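Local coordinates for uncharacterized protein (Eubacterium rectale, PDB 5COZ) that is of unknown function but contains a domain like that of the regulatory protein YycH and is probably a membrane-anchored lipoprotein, at residues Leu83-Ile87 with Ile253-Ile258; Tyr212-Pro218 with Asn242-Met248; Glu283-Leu287 with Val322-Tyr326. All coordinates share one frame. Where two conformers were deposited one is given. Residues are numbered along the deposited sequence.

How the contacts relate
Contacts 1 and 2 are neighbours in one antiparallel sheet: strand 244-249 of contact 2 leads directly into strand 252-258 of contact 1, and the two contacts touch through backbone hydrogen bonds and through packing of Leu256 on Ile246 and Ile253 on Met248. Contact 2 lies closest to the middle of the chain and is a strand pairing, rich in main-chain hydrogen bonds. Contact 1 lays helix 73-87 on the same sheet by apolar packing. Contact 3 belongs to a different, mixed sheet, its centre about 36 Å from that of contact 1, across the chain's centre. It too joins helix to strand, but over less buried surface and with a charged, hydrated margin. All three are largely buried.

Contact 1 (Leu83-Ile87 with Ile253-Ile258); sequences LAKAI and ISFLDI
The C-terminal part of helix 73-87 packs on strand 252-258, the axes of the two short segments 8.0 Å apart at closest approach and their directions at 142°, so the helix runs roughly against the strand. The gap narrows toward Ile87: the CA atoms of Leu83 and Leu256 are 7.6 Å apart, those of Ile87 and Ile253 only 5.2 Å. Within the helix Ile87 N bonds to Leu83 O at 3.2 Å.

Apolar side chains supply most of the contact. Leu83 (m, t) reaches with CD2 to Leu256 CD2 at 3.5 Å and to Ile258 CD1 at 4.0 Å. Ala86 CB sits 3.7 Å from CD2 of Leu256 (t, p), its small size letting the backbones come close: Ala86 O touches Ile253 CB at 3.2 Å. Ile87 (p, t) sets CG2 4.2 Å from Ile253 CG2.

Polar groups meet through solvent, with no direct hydrogen bond. One water accepts from Ile253 N at 2.9 Å and donates weakly to Ala86 O at 3.4 Å.

A classic beta bulge, with Ser254 (psi -11°) and Phe255 both opposite Ala247, interrupts the alternation of the strand. Ile253, Leu256 and Ile258 direct CA-to-CB toward the helix, though the end of Ile253 (m, m) turns away. This is helix-on-sheet packing: strand 252-258 runs between strands 125-128 and 244-249, and from helix 165-178 Leu171 touches Ile253 and Thr175 touches Leu256.

Contact 2 (Tyr212-Pro218 with Asn242-Met248); sequences YVFFMFP and NHLVIAM
Parts of strands 211-220 and 244-249 pair antiparallel, their short-segment axes at 160° and 4.6 Å apart at closest approach. Before the strand, Asn242 ND2 (chi1 t) donates a hydrogen bond to Pro218 O at 2.9 Å. The His243 ring (p) meets that of Phe215 obliquely, centroids 4.3 Å apart, planes at 37°, its CG over one face. Leu244 pairs with selenomethionine Met216 through two 2.8 Å bonds, Leu244 N to Met216 O and Met216 N to Leu244 O. Val245, opposite Phe215 in a non-hydrogen-bonded pair, sets CG1 3.6 Å from Val213 CG1. Ile246 pairs with Phe214 (Phe214 N to Ile246 O 2.8 Å, Ile246 N to Phe214 O 3.0 Å); its CD1 meets Met216 SE at 3.5 Å. Ala247 faces Val213 with CA atoms 4.2 Å apart. Selenomethionine Met248 makes the last pair: Tyr212 N to Met248 O 2.8 Å, Met248 N to Tyr212 O 2.9 Å. This regular pairing lies between strands 188-192 and 252-258, with helix 165-178 packed on the face bearing Tyr212, Phe214 and Met248.

Contact 3 (Glu283-Leu287 with Val322-Tyr326); sequences EVDKL and VVYYY
Side chains, with two waters, bridge helix 276-288 and strand 314-330, and no backbone atoms meet: the axes of the two short segments stay 11.5 Å apart at closest approach, with a signed crossing angle of -38°. The helix is regular, Leu287 N bonding to Glu283 O at 2.8 Å, and the strand is extended. The CA atoms of Glu283 and Val323 are 7.8 Å apart, those of Leu287 and Tyr325 9.7 Å.

Tyr325 spans the wider end. With chi1 p and chi2 near -87° its ring projects from the strand to the helix, and Leu287 (m, t) sets CD2 over one face, 3.8 Å from the ring centroid and 16° off the normal, a CH-pi contact. At the closer end Val323 (t) presents CG1 to the aliphatic part of Glu283, whose CG is 3.8 Å away. Glu283 takes t then p, which bends its carboxylate along the helix so that OE2 lies 3.9 Å from Tyr325 CE1, while OE1 bonds to Tyr347 OH.

Lys286 is nearly extended except for chi2 at -104°. Its NZ comes 3.4 Å from Tyr325 OH, too poorly angled for a hydrogen bond; two waters join them instead. One is 2.8 Å from both Lys286 NZ and Tyr325 OH; the other is 2.8 Å from Tyr325 OH and weakly bonded to Lys286 NZ at 3.3 Å.

The contact packs helix 276-288 on one face of a mixed sheet. Strand 314-330 runs between 295-311, whose Val298 touches Leu287 and Val323, and 338-348, whose Asp345 forms a salt bridge with Lys286.

Contact 1 (Leu83-Ile87 with Ile253-Ile258)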
loop_
_atom_site.group_PDB
_atom_site.type_symbol
_atom_site.label_atom_id
_atom_site.label_comp_id
_atom_site.label_asym_id
_atom_site.label_seq_id
_atom_site.Cartn_x
_atom_site.Cartn_y
_atom_site.Cartn_z
ATOM N N LEU A 83 6.480 18.618 -5.428
ATOM C CA LEU A 83 5.270 18.105 -6.074
ATOM C C LEU A 83 4.939 18.870 -7.345
ATOM O O LEU A 83 4.493 18.259 -8.320
ATOM C CB LEU A 83 4.082 18.158 -5.120
ATOM C CG LEU A 83 4.204 17.250 -3.895
ATOM C CD1 LEU A 83 3.110 17.558 -2.903
ATOM C CD2 LEU A 83 4.164 15.761 -4.292
ATOM N N ALA A 84 5.133 20.211 -7.351
ATOM C CA ALA A 84 4.886 21.034 -8.528
ATOM C C ALA A 84 5.840 20.647 -9.668
ATOM O O ALA A 84 5.399 20.620 -10.815
ATOM C CB ALA A 84 5.049 22.523 -8.177
ATOM N N LYS A 85 7.112 20.307 -9.348
ATOM C CA LYS A 85 8.075 19.862 -10.376
ATOM C C LYS A 85 7.571 18.552 -11.013
ATOM O O LYS A 85 7.517 18.414 -12.240
ATOM C CB LYS A 85 9.473 19.671 -9.761
ATOM C CG LYS A 85 10.553 19.289 -10.784
ATOM C CD LYS A 85 11.757 18.654 -10.109
ATOM C CE LYS A 85 12.796 18.136 -11.084
ATOM N NZ LYS A 85 12.365 16.883 -11.757
ATOM N N ALA A 86 7.133 17.614 -10.157
ATOM C CA ALA A 86 6.646 16.309 -10.614
ATOM C C ALA A 86 5.474 16.415 -11.606
ATOM O O ALA A 86 5.517 15.762 -12.653
ATOM C CB ALA A 86 6.232 15.480 -9.409
ATOM N N ILE A 87 4.432 17.224 -11.314
ATOM C CA ILE A 87 3.260 17.308 -12.192
ATOM C C ILE A 87 3.369 18.455 -13.218
ATOM O O ILE A 87 2.405 18.702 -13.940
ATOM C CB ILE A 87 1.919 17.394 -11.405
ATOM C CG1 ILE A 87 1.812 18.701 -10.559
ATOM C CG2 ILE A 87 1.700 16.126 -10.560
ATOM C CD1 ILE A 87 0.384 19.066 -10.157
ATOM N N ILE A 253 4.222 12.628 -15.018
ATOM C CA ILE A 253 3.550 12.330 -13.760
ATOM C C ILE A 253 2.194 13.038 -13.750
ATOM O O ILE A 253 2.128 14.227 -14.060
ATOM C CB ILE A 253 4.427 12.745 -12.540
ATOM C CG1 ILE A 253 5.858 12.125 -12.604
ATOM C CG2 ILE A 253 3.732 12.478 -11.183
ATOM C CD1 ILE A 253 5.951 10.629 -12.498
ATOM N N SER A 254 1.132 12.322 -13.401
ATOM C CA SER A 254 -0.207 12.893 -13.392
ATOM C C SER A 254 -0.893 12.813 -12.029
ATOM O O SER A 254 -1.945 13.415 -11.851
ATOM C CB SER A 254 -1.054 12.140 -14.420
ATOM O OG SER A 254 -1.125 10.774 -14.019
ATOM N N PHE A 255 -0.332 12.057 -11.076
ATOM C CA PHE A 255 -0.951 11.850 -9.772
ATOM C C PHE A 255 0.111 11.395 -8.806
ATOM O O PHE A 255 0.877 10.486 -9.127
ATOM C CB PHE A 255 -2.063 10.780 -9.917
ATOM C CG PHE A 255 -2.884 10.511 -8.684
ATOM C CD1 PHE A 255 -2.449 9.604 -7.725
ATOM C CD2 PHE A 255 -4.126 11.108 -8.517
ATOM C CE1 PHE A 255 -3.229 9.328 -6.596
ATOM C CE2 PHE A 255 -4.912 10.815 -7.395
ATOM C CZ PHE A 255 -4.466 9.912 -6.461
ATOM N N LEU A 256 0.198 12.050 -7.632
ATOM C CA LEU A 256 1.211 11.732 -6.659
ATOM C C LEU A 256 0.567 11.871 -5.301
ATOM O O LEU A 256 0.186 12.982 -4.918
ATOM C CB LEU A 256 2.407 12.698 -6.849
ATOM C CG LEU A 256 3.734 12.363 -6.207
ATOM C CD1 LEU A 256 4.169 11.027 -6.544
ATOM C CD2 LEU A 256 4.813 13.297 -6.729
ATOM N N ASP A 257 0.360 10.741 -4.620
ATOM C CA ASP A 257 -0.312 10.746 -3.324
ATOM C C ASP A 257 0.637 10.193 -2.271
ATOM O O ASP A 257 1.083 9.036 -2.354
ATOM C CB ASP A 257 -1.608 9.914 -3.396
ATOM C CG ASP A 257 -2.647 10.225 -2.326
ATOM O OD1 ASP A 257 -2.450 11.199 -1.566
ATOM O OD2 ASP A 257 -3.708 9.569 -2.325
ATOM N N ILE A 258 0.971 11.045 -1.295
ATOM C CA ILE A 258 1.900 10.689 -0.237
ATOM C C ILE A 258 1.116 10.318 0.995
ATOM O O ILE A 258 0.301 11.110 1.455
ATOM C CB ILE A 258 2.867 11.851 0.072
ATOM C CG1 ILE A 258 3.585 12.374 -1.219
ATOM C CG2 ILE A 258 3.913 11.443 1.159
ATOM C CD1 ILE A 258 4.523 13.567 -0.925
HETATM O O HOH W 1 6.794 13.949 -15.190
#

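Contact 2 (Tyr212-Pro218 with Asn242-Met248)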
loop_
_atom_site.group_PDB
_atom_site.type_symbol
_atom_site.label_atom_id
_atom_site.label_comp_id
_atom_site.label_asym_id
_atom_site.label_seq_id
_atom_site.Cartn_x
_atom_site.Cartn_y
_atom_site.Cartn_z
ATOM N N TYR A 212 0.162 4.578 -16.180
ATOM C CA TYR A 212 0.794 3.616 -15.279
ATOM C C TYR A 212 0.594 4.101 -13.856
ATOM O O TYR A 212 0.759 5.302 -13.620
ATOM C CB TYR A 212 2.308 3.560 -15.502
ATOM C CG TYR A 212 2.795 2.876 -16.746
ATOM C CD1 TYR A 212 2.568 1.512 -16.951
ATOM C CD2 TYR A 212 3.575 3.556 -17.670
ATOM C CE1 TYR A 212 3.088 0.855 -18.059
ATOM C CE2 TYR A 212 4.126 2.902 -18.769
ATOM C CZ TYR A 212 3.888 1.547 -18.956
ATOM O OH TYR A 212 4.421 0.913 -20.059
ATOM N N VAL A 213 0.309 3.218 -12.908
ATOM C CA VAL A 213 0.224 3.594 -11.496
ATOM C C VAL A 213 1.185 2.726 -10.717
ATOM O O VAL A 213 1.018 1.501 -10.683
ATOM C CB VAL A 213 -1.204 3.473 -10.921
ATOM C CG1 VAL A 213 -1.219 3.738 -9.402
ATOM C CG2 VAL A 213 -2.163 4.429 -11.626
ATOM N N PHE A 214 2.174 3.348 -10.077
ATOM C CA PHE A 214 3.044 2.609 -9.179
ATOM C C PHE A 214 2.622 2.784 -7.764
ATOM O O PHE A 214 2.273 3.891 -7.353
ATOM C CB PHE A 214 4.492 3.114 -9.275
ATOM C CG PHE A 214 5.131 2.693 -10.565
ATOM C CD1 PHE A 214 5.028 3.486 -11.707
ATOM C CD2 PHE A 214 5.900 1.542 -10.625
ATOM C CE1 PHE A 214 5.638 3.089 -12.908
ATOM C CE2 PHE A 214 6.486 1.130 -11.829
ATOM C CZ PHE A 214 6.355 1.913 -12.958
ATOM N N PHE A 215 2.705 1.694 -6.996
ATOM C CA PHE A 215 2.636 1.734 -5.550
ATOM C C PHE A 215 4.019 1.488 -5.049
ATOM O O PHE A 215 4.583 0.438 -5.313
ATOM C CB PHE A 215 1.687 0.684 -4.919
ATOM C CG PHE A 215 0.205 0.919 -4.963
ATOM C CD1 PHE A 215 -0.349 1.899 -5.793
ATOM C CD2 PHE A 215 -0.649 0.167 -4.168
ATOM C CE1 PHE A 215 -1.749 2.067 -5.866
ATOM C CE2 PHE A 215 -2.036 0.367 -4.209
ATOM C CZ PHE A 215 -2.573 1.314 -5.047
HETATM N N MSE A 216 4.560 2.472 -4.337
HETATM C CA MSE A 216 5.847 2.313 -3.655
HETATM C C MSE A 216 5.575 2.302 -2.177
HETATM O O MSE A 216 4.544 2.790 -1.729
HETATM C CB MSE A 216 6.826 3.400 -4.037
HETATM C CG MSE A 216 6.820 3.591 -5.531
HETATM SE SE MSE A 216 7.955 4.999 -6.072
HETATM C CE MSE A 216 9.295 4.044 -6.298
ATOM N N PHE A 217 6.471 1.671 -1.408
ATOM C CA PHE A 217 6.193 1.458 -0.013
ATOM C C PHE A 217 7.228 2.081 0.912
ATOM O O PHE A 217 8.306 1.535 1.101
ATOM C CB PHE A 217 6.083 -0.065 0.233
ATOM C CG PHE A 217 5.086 -0.716 -0.703
ATOM C CD1 PHE A 217 3.722 -0.481 -0.564
ATOM C CD2 PHE A 217 5.521 -1.458 -1.801
ATOM C CE1 PHE A 217 2.808 -1.012 -1.476
ATOM C CE2 PHE A 217 4.606 -2.001 -2.714
ATOM C CZ PHE A 217 3.251 -1.794 -2.534
ATOM N N PRO A 218 6.890 3.244 1.498
ATOM C CA PRO A 218 7.799 3.899 2.470
ATOM C C PRO A 218 8.227 2.900 3.539
ATOM O O PRO A 218 7.398 2.136 4.060
ATOM C CB PRO A 218 6.935 5.007 3.058
ATOM C CG PRO A 218 6.048 5.394 1.871
ATOM C CD PRO A 218 5.667 4.051 1.277
ATOM N N ASN A 242 -0.147 1.912 3.722
ATOM C CA ASN A 242 1.092 2.599 3.400
ATOM C C ASN A 242 1.476 2.398 1.936
ATOM O O ASN A 242 2.200 1.442 1.618
ATOM C CB ASN A 242 2.214 2.094 4.293
ATOM C CG ASN A 242 3.534 2.690 3.955
ATOM O OD1 ASN A 242 3.662 3.910 3.833
ATOM N ND2 ASN A 242 4.545 1.842 3.817
ATOM N N HIS A 243 1.020 3.281 1.064
ATOM C CA HIS A 243 1.480 3.259 -0.316
ATOM C C HIS A 243 1.631 4.682 -0.800
ATOM O O HIS A 243 0.752 5.527 -0.607
ATOM C CB HIS A 243 0.598 2.410 -1.306
ATOM C CG HIS A 243 -0.886 2.572 -1.152
ATOM N ND1 HIS A 243 -1.711 1.470 -0.967
ATOM C CD2 HIS A 243 -1.664 3.678 -1.210
ATOM C CE1 HIS A 243 -2.944 1.938 -0.913
ATOM N NE2 HIS A 243 -2.976 3.253 -1.068
ATOM N N LEU A 244 2.790 4.924 -1.394
ATOM C CA LEU A 244 3.103 6.168 -2.108
ATOM C C LEU A 244 2.654 5.883 -3.558
ATOM O O LEU A 244 3.181 4.952 -4.212
ATOM C CB LEU A 244 4.619 6.449 -2.008
ATOM C CG LEU A 244 5.177 7.546 -2.941
ATOM C CD1 LEU A 244 4.611 8.917 -2.618
ATOM C CD2 LEU A 244 6.760 7.588 -2.869
ATOM N N VAL A 245 1.606 6.612 -4.029
ATOM C CA VAL A 245 1.022 6.359 -5.341
ATOM C C VAL A 245 1.592 7.349 -6.352
ATOM O O VAL A 245 1.497 8.552 -6.133
ATOM C CB VAL A 245 -0.513 6.425 -5.287
ATOM C CG1 VAL A 245 -1.103 6.032 -6.652
ATOM C CG2 VAL A 245 -1.069 5.498 -4.198
ATOM N N ILE A 246 2.244 6.843 -7.400
ATOM C CA ILE A 246 2.803 7.705 -8.445
ATOM C C ILE A 246 2.270 7.221 -9.761
ATOM O O ILE A 246 2.553 6.090 -10.172
ATOM C CB ILE A 246 4.347 7.682 -8.429
ATOM C CG1 ILE A 246 4.908 7.890 -6.978
ATOM C CG2 ILE A 246 4.885 8.743 -9.432
ATOM C CD1 ILE A 246 6.504 8.057 -6.890
ATOM N N ALA A 247 1.477 8.059 -10.419
ATOM C CA ALA A 247 0.924 7.685 -11.727
ATOM C C ALA A 247 1.505 8.549 -12.808
ATOM O O ALA A 247 1.854 9.709 -12.542
ATOM C CB ALA A 247 -0.583 7.819 -11.727
HETATM N N MSE A 248 1.578 8.011 -14.033
HETATM C CA MSE A 248 2.072 8.803 -15.156
HETATM C C MSE A 248 1.389 8.412 -16.449
HETATM O O MSE A 248 1.020 7.252 -16.646
HETATM C CB MSE A 248 3.584 8.675 -15.307
HETATM C CG MSE A 248 4.036 7.251 -15.487
HETATM SE SE MSE A 248 5.914 7.024 -15.139
HETATM C CE MSE A 248 5.993 7.263 -13.281
#

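Contact 3 (Glu283-Leu287 with Val322-Tyr326)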
loop_
_atom_site.group_PDB
_atom_site.type_symbol
_atom_site.label_atom_id
_atom_site.label_comp_id
_atom_site.label_asym_id
_atom_site.label_seq_id
_atom_site.Cartn_x
_atom_site.Cartn_y
_atom_site.Cartn_z
ATOM N N GLU A 283 -1.879 -19.904 10.520
ATOM C CA GLU A 283 -2.965 -19.254 9.780
ATOM C C GLU A 283 -3.837 -20.297 9.060
ATOM O O GLU A 283 -5.061 -20.171 9.077
ATOM C CB GLU A 283 -2.378 -18.252 8.798
ATOM C CG GLU A 283 -3.433 -17.580 7.926
ATOM C CD GLU A 283 -4.354 -16.576 8.592
ATOM O OE1 GLU A 283 -4.271 -16.363 9.824
ATOM O OE2 GLU A 283 -5.195 -16.011 7.855
ATOM N N VAL A 284 -3.228 -21.356 8.508
ATOM C CA VAL A 284 -4.024 -22.424 7.892
ATOM C C VAL A 284 -4.896 -23.093 8.964
ATOM O O VAL A 284 -6.058 -23.406 8.685
ATOM C CB VAL A 284 -3.111 -23.418 7.159
ATOM C CG1 VAL A 284 -3.780 -24.783 6.955
ATOM C CG2 VAL A 284 -2.631 -22.831 5.843
ATOM N N ASP A 285 -4.355 -23.324 10.184
ATOM C CA ASP A 285 -5.155 -23.951 11.230
ATOM C C ASP A 285 -6.373 -23.068 11.553
ATOM O O ASP A 285 -7.469 -23.598 11.751
ATOM C CB ASP A 285 -4.295 -24.203 12.464
ATOM C CG ASP A 285 -4.867 -25.235 13.413
ATOM O OD1 ASP A 285 -5.182 -26.380 12.948
ATOM O OD2 ASP A 285 -4.926 -24.947 14.630
ATOM N N LYS A 286 -6.190 -21.730 11.548
ATOM C CA LYS A 286 -7.287 -20.793 11.807
ATOM C C LYS A 286 -8.308 -20.831 10.671
ATOM O O LYS A 286 -9.506 -20.957 10.908
ATOM C CB LYS A 286 -6.734 -19.363 11.966
ATOM C CG LYS A 286 -7.806 -18.282 12.214
ATOM C CD LYS A 286 -8.097 -17.417 10.973
ATOM C CE LYS A 286 -8.841 -16.151 11.344
ATOM N NZ LYS A 286 -9.316 -15.408 10.142
ATOM N N LEU A 287 -7.828 -20.687 9.434
ATOM C CA LEU A 287 -8.690 -20.614 8.254
ATOM C C LEU A 287 -9.502 -21.872 8.061
ATOM O O LEU A 287 -10.630 -21.776 7.604
ATOM C CB LEU A 287 -7.866 -20.306 7.007
ATOM C CG LEU A 287 -7.188 -18.909 6.992
ATOM C CD1 LEU A 287 -6.293 -18.750 5.778
ATOM C CD2 LEU A 287 -8.212 -17.785 7.040
ATOM N N VAL A 322 1.747 -10.260 8.048
ATOM C CA VAL A 322 0.376 -10.070 7.586
ATOM C C VAL A 322 0.077 -11.153 6.576
ATOM O O VAL A 322 0.886 -11.386 5.672
ATOM C CB VAL A 322 0.151 -8.671 6.955
ATOM C CG1 VAL A 322 -1.341 -8.479 6.662
ATOM C CG2 VAL A 322 0.643 -7.570 7.900
ATOM N N VAL A 323 -1.083 -11.810 6.703
ATOM C CA VAL A 323 -1.548 -12.776 5.719
ATOM C C VAL A 323 -2.780 -12.190 5.058
ATOM O O VAL A 323 -3.785 -11.943 5.710
ATOM C CB VAL A 323 -1.854 -14.172 6.324
ATOM C CG1 VAL A 323 -2.329 -15.152 5.238
ATOM C CG2 VAL A 323 -0.622 -14.720 7.033
ATOM N N TYR A 324 -2.691 -11.979 3.737
ATOM C CA TYR A 324 -3.805 -11.469 2.951
ATOM C C TYR A 324 -4.438 -12.652 2.266
ATOM O O TYR A 324 -3.711 -13.499 1.714
ATOM C CB TYR A 324 -3.308 -10.449 1.909
ATOM C CG TYR A 324 -2.600 -9.261 2.527
ATOM C CD1 TYR A 324 -1.214 -9.266 2.702
ATOM C CD2 TYR A 324 -3.290 -8.086 2.819
ATOM C CE1 TYR A 324 -0.540 -8.145 3.198
ATOM C CE2 TYR A 324 -2.627 -6.966 3.324
ATOM C CZ TYR A 324 -1.252 -6.987 3.473
ATOM O OH TYR A 324 -0.594 -5.897 3.992
ATOM N N TYR A 325 -5.787 -12.742 2.332
ATOM C CA TYR A 325 -6.457 -13.860 1.704
ATOM C C TYR A 325 -7.808 -13.448 1.187
ATOM O O TYR A 325 -8.347 -12.434 1.609
ATOM C CB TYR A 325 -6.575 -15.046 2.707
ATOM C CG TYR A 325 -7.523 -14.789 3.864
ATOM C CD1 TYR A 325 -7.086 -14.157 5.024
ATOM C CD2 TYR A 325 -8.845 -15.236 3.821
ATOM C CE1 TYR A 325 -7.952 -13.947 6.104
ATOM C CE2 TYR A 325 -9.717 -15.023 4.885
ATOM C CZ TYR A 325 -9.269 -14.368 6.019
ATOM O OH TYR A 325 -10.144 -14.184 7.081
ATOM N N TYR A 326 -8.385 -14.280 0.317
ATOM C CA TYR A 326 -9.735 -14.079 -0.183
ATOM C C TYR A 326 -10.663 -15.129 0.378
ATOM O O TYR A 326 -10.248 -16.270 0.552
ATOM C CB TYR A 326 -9.775 -14.222 -1.724
ATOM C CG TYR A 326 -8.967 -13.197 -2.456
ATOM C CD1 TYR A 326 -9.398 -11.874 -2.542
ATOM C CD2 TYR A 326 -7.800 -13.556 -3.132
ATOM C CE1 TYR A 326 -8.669 -10.923 -3.247
ATOM C CE2 TYR A 326 -7.050 -12.606 -3.835
ATOM C CZ TYR A 326 -7.500 -11.293 -3.899
ATOM O OH TYR A 326 -6.775 -10.331 -4.576
HETATM O O HOH W 2 -9.539 -12.323 9.140
HETATM O O HOH W 3 -11.183 -16.471 8.335
#